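Local coordinates for protein N-ACETYLMURAMOYL-L-ALANINE AMIDASE CwlV (Paenibacillus polymyxa, PDB 1JWQ) that probably hydrolyses the amide bond between N-acetylmuramic acid and L-alanine in peptidoglycan, through the zinc-binding catalytic domain that makes up this chain, at residues A[88-100]-A[118-132]. Numbering follows the deposited sequence.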
loop_
_atom_site.group_PDB
_atom_site.type_symbol
_atom_site.label_atom_id
_atom_site.label_comp_id
_atom_site.label_asym_id
_atom_site.label_seq_id
_atom_site.Cartn_x
_atom_site.Cartn_y
_atom_site.Cartn_z
ATOM N N ALA A 88 1.587 -9.486 19.846
ATOM C CA ALA A 88 2.009 -8.213 20.411
ATOM C C ALA A 88 2.544 -7.253 19.349
ATOM O O ALA A 88 2.451 -6.033 19.500
ATOM C CB ALA A 88 3.078 -8.448 21.479
ATOM N N SER A 89 3.111 -7.805 18.280
ATOM C CA SER A 89 3.677 -6.980 17.213
ATOM C C SER A 89 2.656 -5.989 16.672
ATOM O O SER A 89 1.488 -6.327 16.487
ATOM C CB SER A 89 4.205 -7.872 16.090
ATOM O OG SER A 89 5.181 -8.769 16.595
ATOM N N ASN A 90 3.104 -4.763 16.415
ATOM C CA ASN A 90 2.208 -3.725 15.931
ATOM C C ASN A 90 2.961 -2.563 15.304
ATOM O O ASN A 90 4.135 -2.323 15.601
ATOM C CB ASN A 90 1.379 -3.176 17.090
ATOM C CG ASN A 90 2.245 -2.516 18.153
ATOM O OD1 ASN A 90 2.894 -3.192 18.953
ATOM N ND2 ASN A 90 2.276 -1.191 18.149
ATOM N N GLY A 91 2.276 -1.831 14.439
ATOM C CA GLY A 91 2.912 -0.687 13.825
ATOM C C GLY A 91 2.828 -0.622 12.318
ATOM O O GLY A 91 2.460 -1.583 11.645
ATOM N N THR A 92 3.197 0.545 11.807
ATOM C CA THR A 92 3.180 0.846 10.384
ATOM C C THR A 92 4.605 0.893 9.829
ATOM O O THR A 92 5.492 1.512 10.425
ATOM C CB THR A 92 2.508 2.208 10.152
ATOM O OG1 THR A 92 1.169 2.160 10.658
ATOM C CG2 THR A 92 2.494 2.554 8.684
ATOM N N GLU A 93 4.809 0.249 8.679
ATOM C CA GLU A 93 6.117 0.209 8.036
ATOM C C GLU A 93 6.013 0.540 6.542
ATOM O O GLU A 93 5.018 0.197 5.883
ATOM C CB GLU A 93 6.736 -1.186 8.199
ATOM C CG GLU A 93 6.367 -1.882 9.510
ATOM C CD GLU A 93 6.826 -3.333 9.576
ATOM O OE1 GLU A 93 6.954 -3.983 8.510
ATOM O OE2 GLU A 93 7.049 -3.845 10.701
ATOM N N THR A 94 7.053 1.196 6.024
ATOM C CA THR A 94 7.128 1.573 4.616
ATOM C C THR A 94 8.415 0.963 4.098
ATOM O O THR A 94 9.467 1.163 4.692
ATOM C CB THR A 94 7.204 3.085 4.437
ATOM O OG1 THR A 94 5.982 3.680 4.895
ATOM C CG2 THR A 94 7.418 3.416 2.958
ATOM N N TYR A 95 8.323 0.201 3.012
ATOM C CA TYR A 95 9.487 -0.459 2.426
ATOM C C TYR A 95 9.883 0.053 1.047
ATOM O O TYR A 95 9.034 0.440 0.245
ATOM C CB TYR A 95 9.232 -1.956 2.283
ATOM C CG TYR A 95 9.125 -2.704 3.579
ATOM C CD1 TYR A 95 7.902 -2.848 4.232
ATOM C CD2 TYR A 95 10.254 -3.285 4.148
ATOM C CE1 TYR A 95 7.810 -3.562 5.424
ATOM C CE2 TYR A 95 10.175 -3.996 5.332
ATOM C CZ TYR A 95 8.954 -4.134 5.965
ATOM O OH TYR A 95 8.876 -4.864 7.127
ATOM N N TYR A 96 11.185 0.025 0.779
ATOM C CA TYR A 96 11.735 0.410 -0.516
ATOM C C TYR A 96 12.775 -0.683 -0.767
ATOM O O TYR A 96 13.181 -1.371 0.174
ATOM C CB TYR A 96 12.441 1.770 -0.451
ATOM C CG TYR A 96 13.771 1.713 0.266
ATOM C CD1 TYR A 96 13.839 1.753 1.659
ATOM C CD2 TYR A 96 14.960 1.537 -0.445
ATOM C CE1 TYR A 96 15.059 1.614 2.324
ATOM C CE2 TYR A 96 16.176 1.395 0.207
ATOM C CZ TYR A 96 16.217 1.433 1.592
ATOM O OH TYR A 96 17.417 1.277 2.237
ATOM N N GLN A 97 13.200 -0.857 -2.014
ATOM C CA GLN A 97 14.216 -1.867 -2.322
ATOM C C GLN A 97 15.349 -1.254 -3.126
ATOM O O GLN A 97 16.491 -1.703 -3.043
ATOM C CB GLN A 97 13.610 -3.042 -3.100
ATOM C CG GLN A 97 14.492 -4.303 -3.176
ATOM C CD GLN A 97 15.571 -4.249 -4.254
ATOM O OE1 GLN A 97 15.359 -3.713 -5.345
ATOM N NE2 GLN A 97 16.728 -4.836 -3.960
ATOM N N ARG A 98 15.035 -0.215 -3.891
ATOM C CA ARG A 98 16.039 0.451 -4.714
ATOM C C ARG A 98 16.318 1.873 -4.261
ATOM O O ARG A 98 15.445 2.553 -3.731
ATOM C CB ARG A 98 15.596 0.462 -6.180
ATOM C CG ARG A 98 15.650 -0.902 -6.835
ATOM C CD ARG A 98 14.885 -0.935 -8.147
ATOM N NE ARG A 98 13.444 -0.800 -7.948
ATOM C CZ ARG A 98 12.744 0.298 -8.213
ATOM N NH1 ARG A 98 13.352 1.376 -8.696
ATOM N NH2 ARG A 98 11.432 0.317 -7.999
ATOM N N SER A 99 17.551 2.315 -4.470
ATOM C CA SER A 99 17.946 3.662 -4.086
ATOM C C SER A 99 17.015 4.724 -4.670
ATOM O O SER A 99 16.628 5.664 -3.981
ATOM C CB SER A 99 19.381 3.939 -4.549
ATOM O OG SER A 99 19.740 5.284 -4.282
ATOM N N ALA A 100 16.659 4.565 -5.941
ATOM C CA ALA A 100 15.795 5.520 -6.629
ATOM C C ALA A 100 14.388 5.633 -6.040
ATOM O O ALA A 100 13.628 6.532 -6.409
ATOM C CB ALA A 100 15.711 5.165 -8.116
ATOM N N LEU A 118 -0.674 4.597 14.219
ATOM C CA LEU A 118 -0.131 3.406 14.859
ATOM C C LEU A 118 1.354 3.625 15.126
ATOM O O LEU A 118 1.920 4.642 14.721
ATOM C CB LEU A 118 -0.328 2.189 13.956
ATOM C CG LEU A 118 -1.764 1.953 13.473
ATOM C CD1 LEU A 118 -1.782 0.783 12.495
ATOM C CD2 LEU A 118 -2.678 1.675 14.663
ATOM N N THR A 119 1.987 2.678 15.807
ATOM C CA THR A 119 3.401 2.826 16.107
ATOM C C THR A 119 4.202 2.958 14.820
ATOM O O THR A 119 4.095 2.127 13.917
ATOM C CB THR A 119 3.934 1.639 16.917
ATOM O OG1 THR A 119 3.232 1.567 18.164
ATOM C CG2 THR A 119 5.426 1.808 17.188
ATOM N N ASP A 120 4.998 4.018 14.748
ATOM C CA ASP A 120 5.821 4.288 13.579
ATOM C C ASP A 120 7.042 3.384 13.551
ATOM O O ASP A 120 8.017 3.619 14.268
ATOM C CB ASP A 120 6.259 5.752 13.588
ATOM C CG ASP A 120 7.113 6.115 12.397
ATOM O OD1 ASP A 120 7.522 7.288 12.306
ATOM O OD2 ASP A 120 7.376 5.234 11.553
ATOM N N ARG A 121 6.994 2.352 12.715
ATOM C CA ARG A 121 8.109 1.424 12.607
ATOM C C ARG A 121 9.115 1.874 11.547
ATOM O O ARG A 121 10.067 1.158 11.234
ATOM C CB ARG A 121 7.593 0.017 12.305
ATOM C CG ARG A 121 6.668 -0.555 13.383
ATOM C CD ARG A 121 6.185 -1.937 12.972
ATOM N NE ARG A 121 7.314 -2.846 12.821
ATOM C CZ ARG A 121 7.689 -3.733 13.734
ATOM N NH1 ARG A 121 7.013 -3.844 14.873
ATOM N NH2 ARG A 121 8.759 -4.488 13.519
ATOM N N GLY A 122 8.891 3.066 11.002
ATOM C CA GLY A 122 9.798 3.643 10.026
ATOM C C GLY A 122 9.854 3.100 8.613
ATOM O O GLY A 122 9.007 2.313 8.180
ATOM N N ILE A 123 10.877 3.556 7.892
ATOM C CA ILE A 123 11.130 3.167 6.511
ATOM C C ILE A 123 12.231 2.118 6.535
ATOM O O ILE A 123 13.288 2.332 7.126
ATOM C CB ILE A 123 11.578 4.385 5.684
ATOM C CG1 ILE A 123 10.483 5.457 5.736
ATOM C CG2 ILE A 123 11.855 3.973 4.248
ATOM C CD1 ILE A 123 10.911 6.815 5.206
ATOM N N ARG A 124 11.979 0.984 5.891
ATOM C CA ARG A 124 12.941 -0.109 5.896
ATOM C C ARG A 124 13.202 -0.695 4.519
ATOM O O ARG A 124 12.399 -0.544 3.601
ATOM C CB ARG A 124 12.421 -1.225 6.803
ATOM C CG ARG A 124 11.807 -0.721 8.102
ATOM C CD ARG A 124 11.263 -1.865 8.941
ATOM N NE ARG A 124 11.003 -1.433 10.309
ATOM C CZ ARG A 124 11.067 -2.231 11.369
ATOM N NH1 ARG A 124 11.381 -3.509 11.213
ATOM N NH2 ARG A 124 10.833 -1.748 12.582
ATOM N N TYR A 125 14.338 -1.371 4.388
ATOM C CA TYR A 125 14.677 -2.021 3.139
ATOM C C TYR A 125 13.914 -3.334 3.130
ATOM O O TYR A 125 13.835 -4.023 4.148
ATOM C CB TYR A 125 16.180 -2.303 3.047
ATOM C CG TYR A 125 16.538 -3.235 1.909
ATOM C CD1 TYR A 125 16.626 -4.614 2.106
ATOM C CD2 TYR A 125 16.755 -2.741 0.628
ATOM C CE1 TYR A 125 16.924 -5.476 1.052
ATOM C CE2 TYR A 125 17.052 -3.593 -0.434
ATOM C CZ TYR A 125 17.135 -4.958 -0.214
ATOM O OH TYR A 125 17.428 -5.794 -1.261
ATOM N N GLY A 126 13.333 -3.665 1.985
ATOM C CA GLY A 126 12.598 -4.906 1.861
ATOM C C GLY A 126 12.822 -5.484 0.480
ATOM O O GLY A 126 12.547 -4.824 -0.525
ATOM N N ASN A 127 13.338 -6.705 0.417
ATOM C CA ASN A 127 13.578 -7.341 -0.866
ATOM C C ASN A 127 12.306 -8.016 -1.357
ATOM O O ASN A 127 12.193 -9.239 -1.353
ATOM C CB ASN A 127 14.713 -8.362 -0.766
ATOM C CG ASN A 127 15.049 -8.980 -2.109
ATOM O OD1 ASN A 127 15.022 -8.302 -3.138
ATOM N ND2 ASN A 127 15.378 -10.264 -2.107
ATOM N N PHE A 128 11.350 -7.198 -1.784
ATOM C CA PHE A 128 10.067 -7.689 -2.271
ATOM C C PHE A 128 9.986 -7.494 -3.779
ATOM O O PHE A 128 10.271 -6.413 -4.292
ATOM C CB PHE A 128 8.933 -6.938 -1.570
ATOM C CG PHE A 128 9.017 -6.984 -0.065
ATOM C CD1 PHE A 128 8.770 -5.845 0.693
ATOM C CD2 PHE A 128 9.357 -8.165 0.592
ATOM C CE1 PHE A 128 8.863 -5.873 2.081
ATOM C CE2 PHE A 128 9.453 -8.204 1.985
ATOM C CZ PHE A 128 9.206 -7.056 2.729
ATOM N N HIS A 129 9.583 -8.549 -4.476
ATOM C CA HIS A 129 9.484 -8.548 -5.929
ATOM C C HIS A 129 8.898 -7.284 -6.553
ATOM O O HIS A 129 9.527 -6.658 -7.400
ATOM C CB HIS A 129 8.668 -9.764 -6.388
ATOM C CG HIS A 129 8.665 -9.971 -7.871
ATOM N ND1 HIS A 129 9.178 -11.105 -8.462
ATOM C CD2 HIS A 129 8.211 -9.193 -8.883
ATOM C CE1 HIS A 129 9.042 -11.016 -9.775
ATOM N NE2 HIS A 129 8.457 -9.867 -10.055
ATOM N N VAL A 130 7.695 -6.904 -6.138
ATOM C CA VAL A 130 7.056 -5.735 -6.736
ATOM C C VAL A 130 7.802 -4.408 -6.608
ATOM O O VAL A 130 7.626 -3.530 -7.452
ATOM C CB VAL A 130 5.601 -5.566 -6.224
ATOM C CG1 VAL A 130 4.800 -6.827 -6.546
ATOM C CG2 VAL A 130 5.588 -5.290 -4.737
ATOM N N ILE A 131 8.633 -4.245 -5.580
ATOM C CA ILE A 131 9.374 -2.992 -5.450
ATOM C C ILE A 131 10.821 -3.142 -5.934
ATOM O O ILE A 131 11.550 -2.161 -6.082
ATOM C CB ILE A 131 9.332 -2.438 -3.989
ATOM C CG1 ILE A 131 9.812 -3.488 -2.978
ATOM C CG2 ILE A 131 7.898 -2.026 -3.645
ATOM C CD1 ILE A 131 9.911 -2.950 -1.542
ATOM N N ARG A 132 11.216 -4.383 -6.204
ATOM C CA ARG A 132 12.560 -4.682 -6.687
ATOM C C ARG A 132 12.633 -4.678 -8.211
ATOM O O ARG A 132 13.542 -4.090 -8.795
ATOM C CB ARG A 132 13.006 -6.060 -6.201
ATOM C CG ARG A 132 14.327 -6.515 -6.808
ATOM C CD ARG A 132 14.683 -7.928 -6.378
ATOM N NE ARG A 132 13.758 -8.920 -6.919
ATOM C CZ ARG A 132 13.027 -9.747 -6.177
ATOM N NH1 ARG A 132 13.108 -9.705 -4.855
ATOM N NH2 ARG A 132 12.218 -10.622 -6.758
HETATM O O HOH W 1 9.056 -5.584 10.311
HETATM O O HOH W 2 11.468 -5.472 8.542
HETATM O O HOH W 3 11.807 0.167 -4.456
#
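Six backbone hydrogen bonds pair Thr92–Tyr96 with Thr119–Gly126 in parallel, from Thr92 N to Thr119 O (2.8 Å) through to Gly126 N to Tyr96 O (2.9 Å). Between Thr92 and Thr94 the register slips by one residue, a beta bulge at Arg121 and Gly122.

The edge of Phe128 meets a face of Tyr95, Phe128 CE1 lying 3.5 Å from Tyr95 CG with the planes at 70°. With CG anti to its carbonyl carbon (chi1 -68°), the Tyr95 ring presents that face to Phe128, and its hydroxyl donates to Glu93 OE1 from above the carboxylate plane. A leucine here would probably leave the Phe128 edge without its aromatic face and Glu93 OE1 without this donor. On the opposite sheet face, which carries Tyr96 and Tyr125, Tyr125 turns its edge to the Tyr96 ring face, planes at 78°.

Beside the bulge, Glu93 and Arg121 form a salt bridge of uncertain detail, and Tyr145 also bonds Glu93 OE2. Past strand 92-96, Gln97 NE2 donates to Tyr125 OH, 2.9 Å away and in the amide plane; Arg98 NE reaches Ile131 O at 3.0 Å, while its NH2 bonds Met136 O.

With helix 102-116 as the connection, this is a beta-alpha-beta unit at the sheet's edge, the Phe128 side chain about 9 Å from the zinc ion.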